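Local coordinates for putative SnoaL-like polyketide cyclase (Shewanella denitrificans, PDB 3LZA), which is of unknown function but has the NTF2-like fold of the SnoaL family and may act as a polyketide cyclase, at residues L14-A19 with Q26-Y31; T111-D116 with Q120-Q125. All blocks are in the same frame, centred on the assembly; numbering follows the deposited sequence.

How the contacts relate
Both contacts meet along one flank of the SnoaL-like domain, their centres about 11 Å apart. Contact 1 packs helix 8-21 against the short helix 25-29 and the turn after it, mainly through aromatic and aliphatic carbon, with no hydrogen bond between its segments. Contact 2 ties the ends of strands 102-115 and 122-129 mainly by backbone hydrogen bonds, with a buried side at L113, F115, L122 and Q125 and a more accessible, water-bridged one at K114 and E124. Each is partly buried. They join directly: Y16 OH is hydrogen-bonded to Q125 OE1 at 2.6 Å, and the backbones of Y31 and L122 are also bonded.

Contact 1: L14-A19 with Q26-Y31; sequences LGYIKA and QTLSKY
The ring of Y16 has L28 CD1 over one face, displaced toward the rim, and Y31 CB in its plane at one edge. The Y31 ring in turn receives Y16 CB almost exactly over the centre of a face, 4.2 Å from its centroid and 5° off the normal, while the backbone oxygen of L28 lies at its edge. The two tyrosines form a T-shaped pair with Y16 as the edge, their planes at 84° and centroids 5.6 Å apart. Y16 CD2 leads this edge, 3.7 Å from Y31 CG. With CG turned away from the backbone N (chi1 176°), Y16 lays its ring alongside the second segment, where L28 and Y31 can both reach it.

The CH-pi contact of L28 is made by one branch: CD1 stands 4.0 Å from the centroid of the Y16 ring and also touches the carbonyl oxygen of Y16. The Y31 ring lies against the helix backbone at Y16, and its OH comes to 3.4 Å from G15 C. At G15 the helix presents bare backbone to this hydroxyl. One turn further on, A19 CB points at the short helix and meets T27 CG2 at 3.7 Å, with L28 CB 4.0 Å from A19 CB. Here the backbones come nearest, at A19 and L28.

The contact joins two consecutive helices near the N-terminus, 8-21 and 25-29, across the short connection between them. The hydroxyl of Y16 is bonded to Q125 and Y32, tying its ring to strand 122-129 and to the loop that carries Y32. L28 continues onto I54 and L57 of helix 50-61, Y31 leans on F115 of strand 102-115, and on another side of helix 8-21 L14 and I17 pack against strand 66-77.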
loop_
_atom_site.group_PDB
_atom_site.type_symbol
_atom_site.label_atom_id
_atom_site.label_comp_id
_atom_site.label_asym_id
_atom_site.label_seq_id
_atom_site.Cartn_x
_atom_site.Cartn_y
_atom_site.Cartn_z
ATOM N N LEU A 14 -15.601 4.025 1.598
ATOM C CA LEU A 14 -16.368 3.796 0.347
ATOM C C LEU A 14 -17.167 5.025 -0.094
ATOM O O LEU A 14 -17.276 5.298 -1.314
ATOM C CB LEU A 14 -17.284 2.561 0.458
ATOM C CG LEU A 14 -16.596 1.184 0.451
ATOM C CD1 LEU A 14 -17.604 0.034 0.597
ATOM C CD2 LEU A 14 -15.698 0.976 -0.790
ATOM N N GLY A 15 -17.656 5.767 0.895
ATOM C CA GLY A 15 -18.411 7.017 0.659
ATOM C C GLY A 15 -17.528 8.060 0.014
ATOM O O GLY A 15 -17.951 8.797 -0.885
ATOM N N TYR A 16 -16.295 8.117 0.505
ATOM C CA TYR A 16 -15.267 9.016 -0.006
ATOM C C TYR A 16 -14.881 8.653 -1.415
ATOM O O TYR A 16 -14.928 9.499 -2.306
ATOM C CB TYR A 16 -14.047 8.969 0.943
ATOM C CG TYR A 16 -12.875 9.780 0.484
ATOM C CD1 TYR A 16 -11.954 9.241 -0.376
ATOM C CD2 TYR A 16 -12.692 11.100 0.904
ATOM C CE1 TYR A 16 -10.885 9.961 -0.804
ATOM C CE2 TYR A 16 -11.617 11.850 0.473
ATOM C CZ TYR A 16 -10.717 11.299 -0.396
ATOM O OH TYR A 16 -9.605 12.008 -0.843
ATOM N N ILE A 17 -14.605 7.364 -1.656
ATOM C CA ILE A 17 -14.263 6.885 -3.007
ATOM C C ILE A 17 -15.458 7.062 -3.988
ATOM O O ILE A 17 -15.294 7.362 -5.147
ATOM C CB ILE A 17 -13.790 5.404 -2.953
ATOM C CG1 ILE A 17 -12.426 5.315 -2.237
ATOM C CG2 ILE A 17 -13.775 4.756 -4.328
ATOM C CD1 ILE A 17 -11.308 6.016 -2.929
ATOM N N LYS A 18 -16.667 6.855 -3.533
ATOM C CA LYS A 18 -17.812 7.070 -4.418
ATOM C C LYS A 18 -17.864 8.535 -4.904
ATOM O O LYS A 18 -17.978 8.802 -6.135
ATOM C CB LYS A 18 -19.102 6.663 -3.685
ATOM C CG LYS A 18 -20.377 6.797 -4.516
ATOM C CD LYS A 18 -21.570 6.214 -3.710
ATOM C CE LYS A 18 -22.861 6.240 -4.520
ATOM N NZ LYS A 18 -23.089 7.519 -5.167
ATOM N N ALA A 19 -17.709 9.478 -3.968
ATOM C CA ALA A 19 -17.735 10.919 -4.297
ATOM C C ALA A 19 -16.564 11.274 -5.229
ATOM O O ALA A 19 -16.734 11.997 -6.206
ATOM C CB ALA A 19 -17.752 11.804 -2.989
ATOM N N GLN A 26 -19.198 18.508 -4.247
ATOM C CA GLN A 26 -19.975 18.966 -3.119
ATOM C C GLN A 26 -19.883 17.914 -2.042
ATOM O O GLN A 26 -19.548 18.227 -0.907
ATOM C CB GLN A 26 -21.444 19.256 -3.515
ATOM C CG GLN A 26 -21.644 20.433 -4.484
ATOM C CD GLN A 26 -21.419 20.071 -5.952
ATOM O OE1 GLN A 26 -21.609 18.910 -6.350
ATOM N NE2 GLN A 26 -20.994 21.055 -6.763
ATOM N N THR A 27 -20.134 16.654 -2.388
ATOM C CA THR A 27 -20.000 15.573 -1.410
ATOM C C THR A 27 -18.555 15.380 -0.987
ATOM O O THR A 27 -18.300 15.208 0.181
ATOM C CB THR A 27 -20.571 14.244 -1.961
ATOM O OG1 THR A 27 -21.922 14.468 -2.309
ATOM C CG2 THR A 27 -20.517 13.079 -0.928
ATOM N N LEU A 28 -17.611 15.394 -1.925
ATOM C CA LEU A 28 -16.219 15.139 -1.589
ATOM C C LEU A 28 -15.681 16.180 -0.571
ATOM O O LEU A 28 -14.983 15.819 0.416
ATOM C CB LEU A 28 -15.352 15.054 -2.866
ATOM C CG LEU A 28 -13.948 14.506 -2.694
ATOM C CD1 LEU A 28 -13.997 13.077 -2.096
ATOM C CD2 LEU A 28 -13.189 14.548 -3.993
ATOM N N SER A 29 -16.045 17.451 -0.777
ATOM C CA SER A 29 -15.575 18.530 0.068
ATOM C C SER A 29 -15.954 18.353 1.512
ATOM O O SER A 29 -15.217 18.835 2.347
ATOM C CB SER A 29 -16.071 19.915 -0.384
ATOM O OG SER A 29 -17.456 20.075 -0.215
ATOM N N LYS A 30 -17.087 17.700 1.813
ATOM C CA LYS A 30 -17.438 17.356 3.209
ATOM C C LYS A 30 -16.376 16.529 3.967
ATOM O O LYS A 30 -16.330 16.557 5.225
ATOM C CB LYS A 30 -18.779 16.569 3.309
ATOM C CG LYS A 30 -20.045 17.198 2.706
ATOM C CD LYS A 30 -20.233 18.684 3.005
ATOM C CE LYS A 30 -21.461 19.249 2.261
ATOM N NZ LYS A 30 -21.057 19.914 0.950
ATOM N N TYR A 31 -15.556 15.770 3.240
ATOM C CA TYR A 31 -14.505 14.959 3.873
ATOM C C TYR A 31 -13.198 15.689 4.124
ATOM O O TYR A 31 -12.340 15.154 4.815
ATOM C CB TYR A 31 -14.203 13.715 3.042
ATOM C CG TYR A 31 -15.345 12.738 2.964
ATOM C CD1 TYR A 31 -15.519 11.747 3.938
ATOM C CD2 TYR A 31 -16.232 12.785 1.916
ATOM C CE1 TYR A 31 -16.573 10.814 3.834
ATOM C CE2 TYR A 31 -17.299 11.876 1.802
ATOM C CZ TYR A 31 -17.461 10.901 2.767
ATOM O OH TYR A 31 -18.496 10.017 2.619
#

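Contact 2: T111-D116 with Q120-Q125; sequences TTLKFD and QRLTEQ
L122 swings CG opposite its own backbone N (chi1 -175°), whereas F115 sets CG opposite the carbonyl carbon (chi1 -61°); thus CD1 of the leucine comes over one face of the phenyl ring, 4.3 Å from its centroid. The same methyl touches L113 CD2. These strands form an antiparallel beta hairpin interrupted by a classic beta bulge, in which T123 and E124 both face K114. K114 O accepts a bond of 2.7 Å from T123 N and a weak one from E124 N, while K114 N donates to E124 O. Past the bulge the hairpin closes through D116 N to R121 O and Q120 N to D116 O.

Q125 extends beside L113, both pointing the same way, and its CG packs 3.5 Å from L113 CD2; the partner of its OE1 is Y16. L122 also packs on Y16, so this side of the hairpin lies against helix 8-21. On the K114 and E124 side, K114 bends at chi3 (65°) and lays CE against T123 CG2. Its NZ reaches E124 through a water, 3.0 Å from K114 NZ and 2.6 Å from E124 OE1.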
loop_
_atom_site.group_PDB
_atom_site.type_symbol
_atom_site.label_atom_id
_atom_site.label_comp_id
_atom_site.label_asym_id
_atom_site.label_seq_id
_atom_site.Cartn_x
_atom_site.Cartn_y
_atom_site.Cartn_z
ATOM N N THR A 111 -4.454 2.397 -2.358
ATOM C CA THR A 111 -4.844 3.675 -1.739
ATOM C C THR A 111 -5.087 3.460 -0.229
ATOM O O THR A 111 -5.856 2.555 0.161
ATOM C CB THR A 111 -6.129 4.264 -2.499
ATOM O OG1 THR A 111 -5.733 4.572 -3.841
ATOM C CG2 THR A 111 -6.663 5.532 -1.831
ATOM N N THR A 112 -4.467 4.279 0.636
ATOM C CA THR A 112 -4.857 4.339 2.051
ATOM C C THR A 112 -5.566 5.653 2.355
ATOM O O THR A 112 -5.229 6.688 1.779
ATOM C CB THR A 112 -3.633 4.152 3.026
ATOM O OG1 THR A 112 -2.763 5.285 2.967
ATOM C CG2 THR A 112 -2.841 2.888 2.617
ATOM N N LEU A 113 -6.570 5.577 3.227
ATOM C CA LEU A 113 -7.275 6.704 3.746
ATOM C C LEU A 113 -7.201 6.654 5.266
ATOM O O LEU A 113 -7.474 5.631 5.869
ATOM C CB LEU A 113 -8.728 6.713 3.230
ATOM C CG LEU A 113 -8.947 6.720 1.713
ATOM C CD1 LEU A 113 -10.442 6.518 1.375
ATOM C CD2 LEU A 113 -8.450 8.019 1.054
ATOM N N LYS A 114 -6.794 7.756 5.877
ATOM C CA LYS A 114 -6.803 7.881 7.306
ATOM C C LYS A 114 -7.713 9.029 7.702
ATOM O O LYS A 114 -7.416 10.194 7.395
ATOM C CB LYS A 114 -5.376 8.090 7.844
ATOM C CG LYS A 114 -5.339 8.286 9.373
ATOM C CD LYS A 114 -3.930 8.315 9.907
ATOM C CE LYS A 114 -3.147 9.499 9.410
ATOM N NZ LYS A 114 -1.837 9.609 10.150
ATOM N N PHE A 115 -8.804 8.692 8.392
ATOM C CA PHE A 115 -9.779 9.661 8.868
ATOM C C PHE A 115 -9.544 9.984 10.329
ATOM O O PHE A 115 -8.955 9.186 11.051
ATOM C CB PHE A 115 -11.197 9.098 8.698
ATOM C CG PHE A 115 -11.543 8.796 7.281
ATOM C CD1 PHE A 115 -12.037 9.794 6.439
ATOM C CD2 PHE A 115 -11.333 7.530 6.767
ATOM C CE1 PHE A 115 -12.320 9.523 5.106
ATOM C CE2 PHE A 115 -11.618 7.256 5.426
ATOM C CZ PHE A 115 -12.110 8.250 4.603
ATOM N N ASP A 116 -9.934 11.184 10.737
ATOM C CA ASP A 116 -9.967 11.540 12.135
ATOM C C ASP A 116 -11.273 10.932 12.672
ATOM O O ASP A 116 -12.354 11.276 12.179
ATOM C CB ASP A 116 -9.903 13.076 12.264
ATOM C CG ASP A 116 -10.111 13.571 13.689
ATOM O OD1 ASP A 116 -10.667 12.841 14.526
ATOM O OD2 ASP A 116 -9.735 14.731 13.973
ATOM N N GLN A 120 -14.675 12.567 11.303
ATOM C CA GLN A 120 -14.881 11.821 10.043
ATOM C C GLN A 120 -14.360 12.567 8.807
ATOM O O GLN A 120 -14.799 12.317 7.688
ATOM C CB GLN A 120 -16.360 11.429 9.861
ATOM C CG GLN A 120 -16.944 10.676 11.059
ATOM C CD GLN A 120 -18.044 9.700 10.665
ATOM O OE1 GLN A 120 -19.063 10.098 10.097
ATOM N NE2 GLN A 120 -17.831 8.409 10.941
ATOM N N ARG A 121 -13.400 13.462 9.012
ATOM C CA ARG A 121 -12.710 14.110 7.897
ATOM C C ARG A 121 -11.381 13.408 7.619
ATOM O O ARG A 121 -10.770 12.803 8.519
ATOM C CB ARG A 121 -12.459 15.591 8.206
ATOM C CG ARG A 121 -13.713 16.379 8.609
ATOM C CD ARG A 121 -13.975 17.548 7.671
ATOM N NE ARG A 121 -15.194 18.280 8.011
ATOM C CZ ARG A 121 -15.856 19.114 7.199
ATOM N NH1 ARG A 121 -15.452 19.336 5.952
ATOM N NH2 ARG A 121 -16.960 19.736 7.635
ATOM N N LEU A 122 -10.929 13.504 6.369
ATOM C CA LEU A 122 -9.677 12.883 5.937
ATOM C C LEU A 122 -8.437 13.622 6.462
ATOM O O LEU A 122 -8.314 14.848 6.323
ATOM C CB LEU A 122 -9.625 12.845 4.404
ATOM C CG LEU A 122 -8.413 12.119 3.868
ATOM C CD1 LEU A 122 -8.707 10.611 3.845
ATOM C CD2 LEU A 122 -8.045 12.680 2.483
ATOM N N THR A 123 -7.513 12.889 7.085
ATOM C CA THR A 123 -6.248 13.456 7.541
ATOM C C THR A 123 -5.249 13.313 6.384
ATOM O O THR A 123 -4.591 14.280 5.959
ATOM C CB THR A 123 -5.739 12.728 8.777
ATOM O OG1 THR A 123 -6.576 13.104 9.876
ATOM C CG2 THR A 123 -4.282 13.097 9.054
ATOM N N GLU A 124 -5.183 12.095 5.840
ATOM C CA GLU A 124 -4.244 11.799 4.731
ATOM C C GLU A 124 -4.780 10.672 3.848
ATOM O O GLU A 124 -5.244 9.648 4.368
ATOM C CB GLU A 124 -2.891 11.372 5.286
ATOM C CG GLU A 124 -1.777 11.192 4.196
ATOM C CD GLU A 124 -0.410 10.730 4.708
ATOM O OE1 GLU A 124 -0.294 10.144 5.814
ATOM O OE2 GLU A 124 0.571 10.921 3.959
ATOM N N GLN A 125 -4.679 10.876 2.543
ATOM C CA GLN A 125 -4.838 9.860 1.525
ATOM C C GLN A 125 -3.447 9.613 0.942
ATOM O O GLN A 125 -2.745 10.577 0.629
ATOM C CB GLN A 125 -5.771 10.317 0.389
ATOM C CG GLN A 125 -5.810 9.322 -0.760
ATOM C CD GLN A 125 -6.868 9.587 -1.838
ATOM O OE1 GLN A 125 -7.738 10.424 -1.668
ATOM N NE2 GLN A 125 -6.804 8.830 -2.954
HETATM O O HOH W 1 -3.501 7.260 4.700
HETATM O O HOH W 2 -0.594 11.401 8.084
#